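Local coordinates for designed helical repeat protein (PDB 5CWF) that has no known natural function, being a computationally designed protein of stacked helices made to explore the structures open to repeat proteins, at residues Ala103-Leu108 with Lys149-Ala154; Ala126-Ala131 with Arg164-Gln169; Asp138-Lys143 with Ala171-Ala176. One frame throughout, in Å; residues are numbered along the deposited sequence.

Contact 1 (Ala103-Leu108 with Lys149-Ala154); sequences AKAVLL and KRVLDA
Ala105 packs against Val151 and Leu152 in a close, nearly parallel helix-helix contact between helix 93-111 and helix 138-156, two layers of the stack with helix 115-134 between them in sequence. Over these short segments the axes approach to 8.3 Å and run at 16° to one another. The small side chain of Ala105 permits this closeness. Its methyl points at the facing helix and rests on the backbone there, Ala105 CB lying 3.7 Å from Leu152 CA, with Val151 CG1 reaching the same methyl at 3.8 Å.

Leu152 returns the contact from its own side. Its chi1 of 176° swings CG away from its own backbone nitrogen, and the CD1 branch comes back to the opposing helix, where it meets both backbone and the first side-chain carbon of a lysine: Leu152 CD1 is 3.7 Å from Ala105 N and 3.9 Å from Lys104 CB. This methyl thus lies over the peptide link between Lys104 and Ala105. While Val151 CG1 touches Ala105, the valine side chain also packs on Ile121, Ala124 and Ile128 of helix 115-134, and Ala105 meets Ile121 as well, so the buried edge of the contact is closed by that helix.

At the exposed edge the chemistry changes. Lys104 stays extended beyond CG and carries its ammonium away from the apolar patch. A water weakly bonded to both Lys104 and Lys149 is a doubtful bridge, since it is seen for one of two conformers of Lys149.

The contact therefore depends on van der Waals packing of alanine, valine and leucine, with close fit rather than polar pairing holding the two helices together.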
# COMPACT_ATOMS: atom_id res chain seq x y z
N ALA A 103 0.48 4.68 1.88
CA ALA A 103 0.88 3.70 2.89
C ALA A 103 0.20 3.98 4.23
O ALA A 103 -0.28 3.07 4.90
CB ALA A 103 2.40 3.70 3.06
N LYS A 104 0.12 5.26 4.59
CA LYS A 104 -0.57 5.63 5.81
C LYS A 104 -2.06 5.30 5.74
O LYS A 104 -2.65 4.89 6.73
CB LYS A 104 -0.40 7.12 6.10
CG LYS A 104 0.99 7.50 6.62
CD LYS A 104 1.14 9.01 6.70
CE LYS A 104 2.49 9.44 7.26
NZ LYS A 104 2.65 10.93 7.26
N ALA A 105 -2.65 5.46 4.55
CA ALA A 105 -4.08 5.18 4.38
C ALA A 105 -4.41 3.68 4.47
O ALA A 105 -5.41 3.31 5.09
CB ALA A 105 -4.55 5.73 3.03
N VAL A 106 -3.61 2.84 3.83
CA VAL A 106 -3.87 1.41 3.90
C VAL A 106 -3.59 0.92 5.32
O VAL A 106 -4.27 0.04 5.81
CB VAL A 106 -3.08 0.58 2.83
CG1 VAL A 106 -3.52 0.97 1.41
CG2 VAL A 106 -1.58 0.73 2.99
N LEU A 107 -2.63 1.52 6.01
CA LEU A 107 -2.37 1.13 7.40
C LEU A 107 -3.56 1.45 8.31
O LEU A 107 -4.03 0.61 9.07
CB LEU A 107 -1.12 1.85 7.93
CG LEU A 107 -0.72 1.64 9.39
CD1 LEU A 107 -0.53 0.19 9.73
CD2 LEU A 107 0.57 2.43 9.69
N LEU A 108 -4.08 2.66 8.18
CA LEU A 108 -5.21 3.07 8.99
C LEU A 108 -6.44 2.22 8.64
O LEU A 108 -7.17 1.78 9.53
CB LEU A 108 -5.48 4.56 8.78
CG LEU A 108 -6.54 5.20 9.68
CD1 LEU A 108 -6.18 4.98 11.14
CD2 LEU A 108 -6.64 6.67 9.37
N LYS A 149 -3.85 12.25 -0.70
CA LYS A 149 -4.20 12.94 0.53
C LYS A 149 -5.68 12.72 0.84
O LYS A 149 -6.09 12.57 2.00
CB LYS A 149 -3.94 14.45 0.41
CG LYS A 149 -2.48 14.89 0.39
CD LYS A 149 -1.61 14.18 1.40
CE LYS A 149 -0.23 14.83 1.46
NZ LYS A 149 0.84 13.92 1.95
N ARG A 150 -6.50 12.68 -0.20
CA ARG A 150 -7.94 12.45 -0.01
C ARG A 150 -8.25 11.00 0.38
O ARG A 150 -9.17 10.75 1.15
CB ARG A 150 -8.70 12.83 -1.28
CG ARG A 150 -8.69 14.32 -1.51
CD ARG A 150 -9.33 14.72 -2.82
NE ARG A 150 -10.70 14.22 -2.95
CZ ARG A 150 -11.29 13.94 -4.10
NH1 ARG A 150 -10.66 14.16 -5.25
NH2 ARG A 150 -12.53 13.47 -4.12
N VAL A 151 -7.45 10.06 -0.12
CA VAL A 151 -7.60 8.66 0.26
C VAL A 151 -7.31 8.49 1.75
O VAL A 151 -8.06 7.82 2.48
CB VAL A 151 -6.65 7.75 -0.56
CG1 VAL A 151 -6.71 6.30 -0.05
CG2 VAL A 151 -7.02 7.78 -2.03
N LEU A 152 -6.25 9.14 2.21
CA LEU A 152 -5.90 9.11 3.62
C LEU A 152 -7.02 9.70 4.47
O LEU A 152 -7.38 9.13 5.52
CB LEU A 152 -4.55 9.83 3.84
CG LEU A 152 -4.04 9.99 5.28
CD1 LEU A 152 -4.00 8.63 5.99
CD2 LEU A 152 -2.65 10.61 5.27
N ASP A 153 -7.61 10.81 4.03
CA ASP A 153 -8.70 11.43 4.78
C ASP A 153 -9.91 10.48 4.81
O ASP A 153 -10.59 10.33 5.86
CB ASP A 153 -9.10 12.79 4.16
CG ASP A 153 -8.07 13.89 4.44
OD1 ASP A 153 -7.31 13.78 5.44
OD2 ASP A 153 -8.01 14.88 3.67
N ALA A 154 -10.15 9.81 3.69
CA ALA A 154 -11.26 8.84 3.60
C ALA A 154 -11.06 7.68 4.55
O ALA A 154 -12.03 7.15 5.10
CB ALA A 154 -11.42 8.31 2.17
O HOH W 1 1.13 11.73 4.38

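Contact 2 (Ala126-Ala131 with Arg164-Gln169); sequences AEIVEA and REIARQ
Glu127 of helix 115-134 meets Ala167 of helix 160-176 through the aliphatic part of its side chain, and Ile128 meets Ile166 deeper in the core between the same two helices. The chi1 of Glu127 (-71°) keeps CG beside the backbone N and sets it on Ala167: Glu127 CG is 3.7 Å from Ala167 O and 4.0 Å from Ala167 CB. A bend at chi2 then turns the carboxylate. The side chain also touches Ala170, and its carboxylate oxygen OE1 reaches Ala171.

The isoleucines touch more lightly, by single methyls, with Ile128 CD1 4.3 Å from Ile166 CG2. Ile166 also packs on Val151 of helix 138-156, which fills in the buried side of the contact.

Another face of helix 160-176 carries a polar cluster centred on Glu165, described here for one of its two conformers. Its chain folds at chi2 (55°), placing the carboxylate alongside the side chains of Arg168 and Gln169. Arg168 presents the side of its guanidinium, NE and NH2 both donating to Glu165 OE1; NH2 makes the shorter and straighter bond, 2.8 Å to that oxygen. The acceptor lies nearly in the guanidinium plane, whereas the two nitrogens approach from one face of the carboxylate. Gln169 NE2 donates to the anti lone pair of Glu165 OE2 at 2.9 Å. In this conformer the bond would hold the amide's rotation, and Gln169 OE1 accepts from Arg150 NH1 on helix 138-156.

The contact belongs to the designed helical repeat fold, in which helices 115-134 and 160-176, next but one in the chain, pack side by side.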
# COMPACT_ATOMS: atom_id res chain seq x y z
N ALA A 126 -4.35 1.53 -5.34
CA ALA A 126 -3.90 0.81 -6.54
C ALA A 126 -4.15 1.60 -7.82
O ALA A 126 -3.33 1.53 -8.74
CB ALA A 126 -4.57 -0.54 -6.63
N GLU A 127 -5.24 2.34 -7.89
CA GLU A 127 -5.53 3.08 -9.11
C GLU A 127 -4.55 4.23 -9.28
O GLU A 127 -4.12 4.52 -10.39
CB GLU A 127 -6.94 3.67 -9.11
CG GLU A 127 -8.04 2.66 -9.26
CD GLU A 127 -8.08 1.97 -10.61
OE1 GLU A 127 -7.50 2.46 -11.61
OE2 GLU A 127 -8.75 0.93 -10.68
N ILE A 128 -4.22 4.87 -8.18
CA ILE A 128 -3.27 5.98 -8.17
C ILE A 128 -1.88 5.48 -8.55
O ILE A 128 -1.17 6.10 -9.36
CB ILE A 128 -3.27 6.65 -6.77
CG1 ILE A 128 -4.58 7.42 -6.59
CG2 ILE A 128 -2.05 7.56 -6.61
CD1 ILE A 128 -4.93 7.83 -5.14
N VAL A 129 -1.48 4.34 -7.98
CA VAL A 129 -0.18 3.74 -8.35
C VAL A 129 -0.13 3.44 -9.84
O VAL A 129 0.83 3.83 -10.54
CB VAL A 129 0.09 2.46 -7.50
CG1 VAL A 129 1.30 1.69 -8.00
CG2 VAL A 129 0.28 2.87 -6.03
N GLU A 130 -1.18 2.80 -10.35
CA GLU A 130 -1.23 2.42 -11.76
C GLU A 130 -1.06 3.65 -12.66
O GLU A 130 -0.33 3.62 -13.65
CB GLU A 130 -2.55 1.71 -12.06
CG GLU A 130 -2.69 1.17 -13.47
CD GLU A 130 -4.09 0.62 -13.74
OE1 GLU A 130 -4.75 0.14 -12.79
OE2 GLU A 130 -4.52 0.68 -14.91
N ALA A 131 -1.70 4.75 -12.27
CA ALA A 131 -1.61 5.99 -13.04
C ALA A 131 -0.18 6.52 -13.10
O ALA A 131 0.29 7.02 -14.13
CB ALA A 131 -2.53 7.04 -12.43
N ARG A 164 -14.19 5.02 -3.17
CA ARG A 164 -14.54 4.56 -4.52
C ARG A 164 -14.55 5.72 -5.52
O ARG A 164 -14.13 5.55 -6.66
CB ARG A 164 -15.90 3.84 -4.52
CG ARG A 164 -15.81 2.42 -3.95
CD ARG A 164 -17.11 1.61 -4.18
NE ARG A 164 -18.25 2.10 -3.42
CZ ARG A 164 -18.62 1.67 -2.21
NH1 ARG A 164 -18.01 0.66 -1.60
NH2 ARG A 164 -19.66 2.23 -1.64
N GLU A 165 -15.02 6.89 -5.09
CA GLU A 165 -15.01 8.06 -5.97
C GLU A 165 -13.59 8.48 -6.34
O GLU A 165 -13.33 8.86 -7.48
CB GLU A 165 -15.75 9.23 -5.32
CG GLU A 165 -15.71 10.49 -6.16
CD GLU A 165 -16.24 10.27 -7.57
OE1 GLU A 165 -17.26 9.56 -7.73
OE2 GLU A 165 -15.61 10.79 -8.52
N ILE A 166 -12.68 8.43 -5.37
CA ILE A 166 -11.30 8.81 -5.66
C ILE A 166 -10.70 7.81 -6.65
O ILE A 166 -9.97 8.19 -7.54
CB ILE A 166 -10.44 8.87 -4.39
CG1 ILE A 166 -10.91 9.99 -3.46
CG2 ILE A 166 -8.97 9.10 -4.73
CD1 ILE A 166 -10.47 9.81 -2.02
N ALA A 167 -11.03 6.53 -6.52
CA ALA A 167 -10.51 5.52 -7.45
C ALA A 167 -10.96 5.79 -8.87
O ALA A 167 -10.17 5.65 -9.82
CB ALA A 167 -10.95 4.12 -7.02
N ARG A 168 -12.23 6.17 -9.04
CA ARG A 168 -12.75 6.52 -10.36
C ARG A 168 -12.08 7.77 -10.93
O ARG A 168 -11.76 7.82 -12.11
CB ARG A 168 -14.27 6.75 -10.34
CG ARG A 168 -15.12 5.48 -10.13
CD ARG A 168 -16.62 5.80 -10.14
NE ARG A 168 -17.05 6.62 -9.01
CZ ARG A 168 -17.74 6.18 -7.96
NH1 ARG A 168 -18.13 4.91 -7.88
NH2 ARG A 168 -18.08 7.03 -7.00
N GLN A 169 -11.88 8.79 -10.10
CA GLN A 169 -11.21 10.01 -10.55
C GLN A 169 -9.76 9.74 -10.94
O GLN A 169 -9.26 10.30 -11.92
CB GLN A 169 -11.24 11.09 -9.48
CG GLN A 169 -12.60 11.70 -9.22
CD GLN A 169 -12.60 12.59 -7.98
OE1 GLN A 169 -11.56 13.09 -7.57
NE2 GLN A 169 -13.77 12.78 -7.39

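Contact 3 (Asp138-Lys143 with Ala171-Ala176). With CA (calcium ion), chain I.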
# COMPACT_ATOMS: atom_id res chain seq x y z
N ASP A 138 6.58 14.93 -12.97
CA ASP A 138 6.38 15.83 -11.85
C ASP A 138 4.92 16.29 -11.80
O ASP A 138 4.33 16.35 -10.73
CB ASP A 138 7.30 17.05 -11.95
CG ASP A 138 8.77 16.69 -11.77
OD1 ASP A 138 9.11 15.49 -11.77
OD2 ASP A 138 9.59 17.63 -11.61
N GLU A 139 4.36 16.62 -12.96
CA GLU A 139 2.98 17.09 -13.03
C GLU A 139 1.95 16.02 -12.66
O GLU A 139 0.98 16.31 -11.96
CB GLU A 139 2.66 17.61 -14.43
CG GLU A 139 1.21 18.05 -14.58
CD GLU A 139 0.91 18.69 -15.92
OE1 GLU A 139 1.85 18.86 -16.73
OE2 GLU A 139 -0.27 19.03 -16.16
N MET A 140 2.13 14.79 -13.12
CA MET A 140 1.18 13.74 -12.75
C MET A 140 1.31 13.45 -11.26
O MET A 140 0.30 13.26 -10.57
CB MET A 140 1.42 12.47 -13.57
CG MET A 140 0.37 11.39 -13.40
SD MET A 140 -1.33 11.89 -13.80
CE MET A 140 -1.12 12.67 -15.38
N ALA A 141 2.54 13.45 -10.75
CA ALA A 141 2.76 13.14 -9.34
C ALA A 141 2.09 14.17 -8.42
O ALA A 141 1.59 13.83 -7.35
CB ALA A 141 4.25 13.08 -9.04
N LYS A 142 2.09 15.44 -8.83
CA LYS A 142 1.44 16.47 -8.03
C LYS A 142 -0.07 16.25 -7.98
O LYS A 142 -0.69 16.38 -6.93
CB LYS A 142 1.76 17.85 -8.57
CG LYS A 142 3.17 18.34 -8.24
CD LYS A 142 3.43 19.69 -8.88
CE LYS A 142 4.73 20.32 -8.40
NZ LYS A 142 4.97 21.63 -9.07
N LYS A 143 -0.65 15.91 -9.12
CA LYS A 143 -2.07 15.59 -9.19
C LYS A 143 -2.41 14.38 -8.32
O LYS A 143 -3.40 14.35 -7.59
CB LYS A 143 -2.46 15.29 -10.64
CG LYS A 143 -2.27 16.44 -11.59
CD LYS A 143 -2.45 15.97 -13.02
CE LYS A 143 -2.47 17.13 -14.00
NZ LYS A 143 -2.61 16.65 -15.40
N ALA A 171 -8.59 6.89 -12.16
CA ALA A 171 -8.65 6.17 -13.44
C ALA A 171 -8.98 7.11 -14.60
O ALA A 171 -8.47 6.94 -15.71
CB ALA A 171 -9.68 5.05 -13.36
N GLU A 172 -9.83 8.10 -14.34
CA GLU A 172 -10.20 9.08 -15.36
C GLU A 172 -9.15 10.17 -15.60
O GLU A 172 -9.08 10.73 -16.69
CB GLU A 172 -11.53 9.74 -14.99
CG GLU A 172 -12.73 8.79 -15.07
CD GLU A 172 -12.98 8.28 -16.48
OE1 GLU A 172 -13.60 7.20 -16.62
OE2 GLU A 172 -12.57 8.95 -17.44
N GLU A 173 -8.34 10.50 -14.59
CA GLU A 173 -7.24 11.43 -14.80
C GLU A 173 -6.21 10.79 -15.75
O GLU A 173 -5.60 11.48 -16.57
CB GLU A 173 -6.57 11.84 -13.48
CG GLU A 173 -5.64 13.02 -13.64
CD GLU A 173 -6.36 14.29 -14.07
OE1 GLU A 173 -7.53 14.47 -13.68
OE2 GLU A 173 -5.76 15.10 -14.81
N VAL A 174 -6.03 9.48 -15.63
CA VAL A 174 -5.17 8.73 -16.54
C VAL A 174 -5.68 8.90 -17.95
O VAL A 174 -4.91 9.15 -18.87
CB VAL A 174 -5.16 7.21 -16.21
CG1 VAL A 174 -4.43 6.41 -17.29
CG2 VAL A 174 -4.55 6.94 -14.85
N GLU A 175 -6.99 8.74 -18.10
CA GLU A 175 -7.64 8.89 -19.39
C GLU A 175 -7.38 10.28 -19.95
O GLU A 175 -7.03 10.44 -21.12
CB GLU A 175 -9.14 8.62 -19.26
CG GLU A 175 -9.93 8.82 -20.54
CD GLU A 175 -11.39 8.41 -20.39
OE1 GLU A 175 -11.64 7.32 -19.84
OE2 GLU A 175 -12.27 9.18 -20.83
N ALA A 176 -7.53 11.30 -19.10
CA ALA A 176 -7.30 12.68 -19.52
C ALA A 176 -5.86 12.90 -19.96
O ALA A 176 -5.60 13.59 -20.94
CB ALA A 176 -7.65 13.64 -18.40
CA CA I . -14.08 7.09 -19.14
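Lys143 and Glu173 form a salt bridge from helix 138-156 to helix 160-176, with Lys143 NZ 3.6 Å from Glu173 OE2. It is an ion pair without a hydrogen bond between the two atoms. The side chains cross at about a right angle, and the same carboxylate oxygen lies 3.9 Å from Lys143 CD, so it sits beside the end of the lysine chain as well as near its charge. The extended lysine runs past, while a bend at chi2 (64°) turns the Glu173 carboxylate to its end. Beside the pair, Met140 SD approaches Glu173 CG at 4.5 Å, a loose apolar contact.

One turn back along its own helix, Glu139 supplies a second carboxylate to the lysine. Its OE2 accepts a weak hydrogen bond from Lys143 NZ at 3.4 Å, making a three-residue network in which the ammonium lies between two acidic side chains and probably offsets their like charges.

Elsewhere on helix 160-176, Glu172 and Glu175 bind a calcium ion, one turn apart. Glu172 OE1 is 2.6 Å from the metal and Glu175 OE1 2.5 Å. The ion probably relieves repulsion between the two carboxylates; it takes no part in the contact with helix 138-156.

Outward from the ion pairs, Met140 rests on Leu132 and Val174 on Ala131 and Glu134. Helix 115-134 thus packs against both segments, and the contact joins the start of helix 138-156 to the end of helix 160-176, the last two helices of this all-helical chain.

How the contacts relate
The three contacts use four consecutive helices, 93-111, 115-134, 138-156 and 160-176, and their segments alternate along the chain. Contacts 1 and 2 each join a helix to the next but one, whereas contact 3 joins the successive final pair. The centres of contact 1 and contact 2 lie 13 Å apart. Those of contact 2 and contact 3 are 10 Å apart, and those of contact 1 and contact 3 are 18 Å apart. Contact 2 touches both others: it meets contact 1 where Arg150 packs on Ile166, and contact 3 beside helix 160-176, which the two share. Contacts 1 and 3 share helix 138-156 without touching. Together they tie the C-terminal end of the stack into one continuous body of helices.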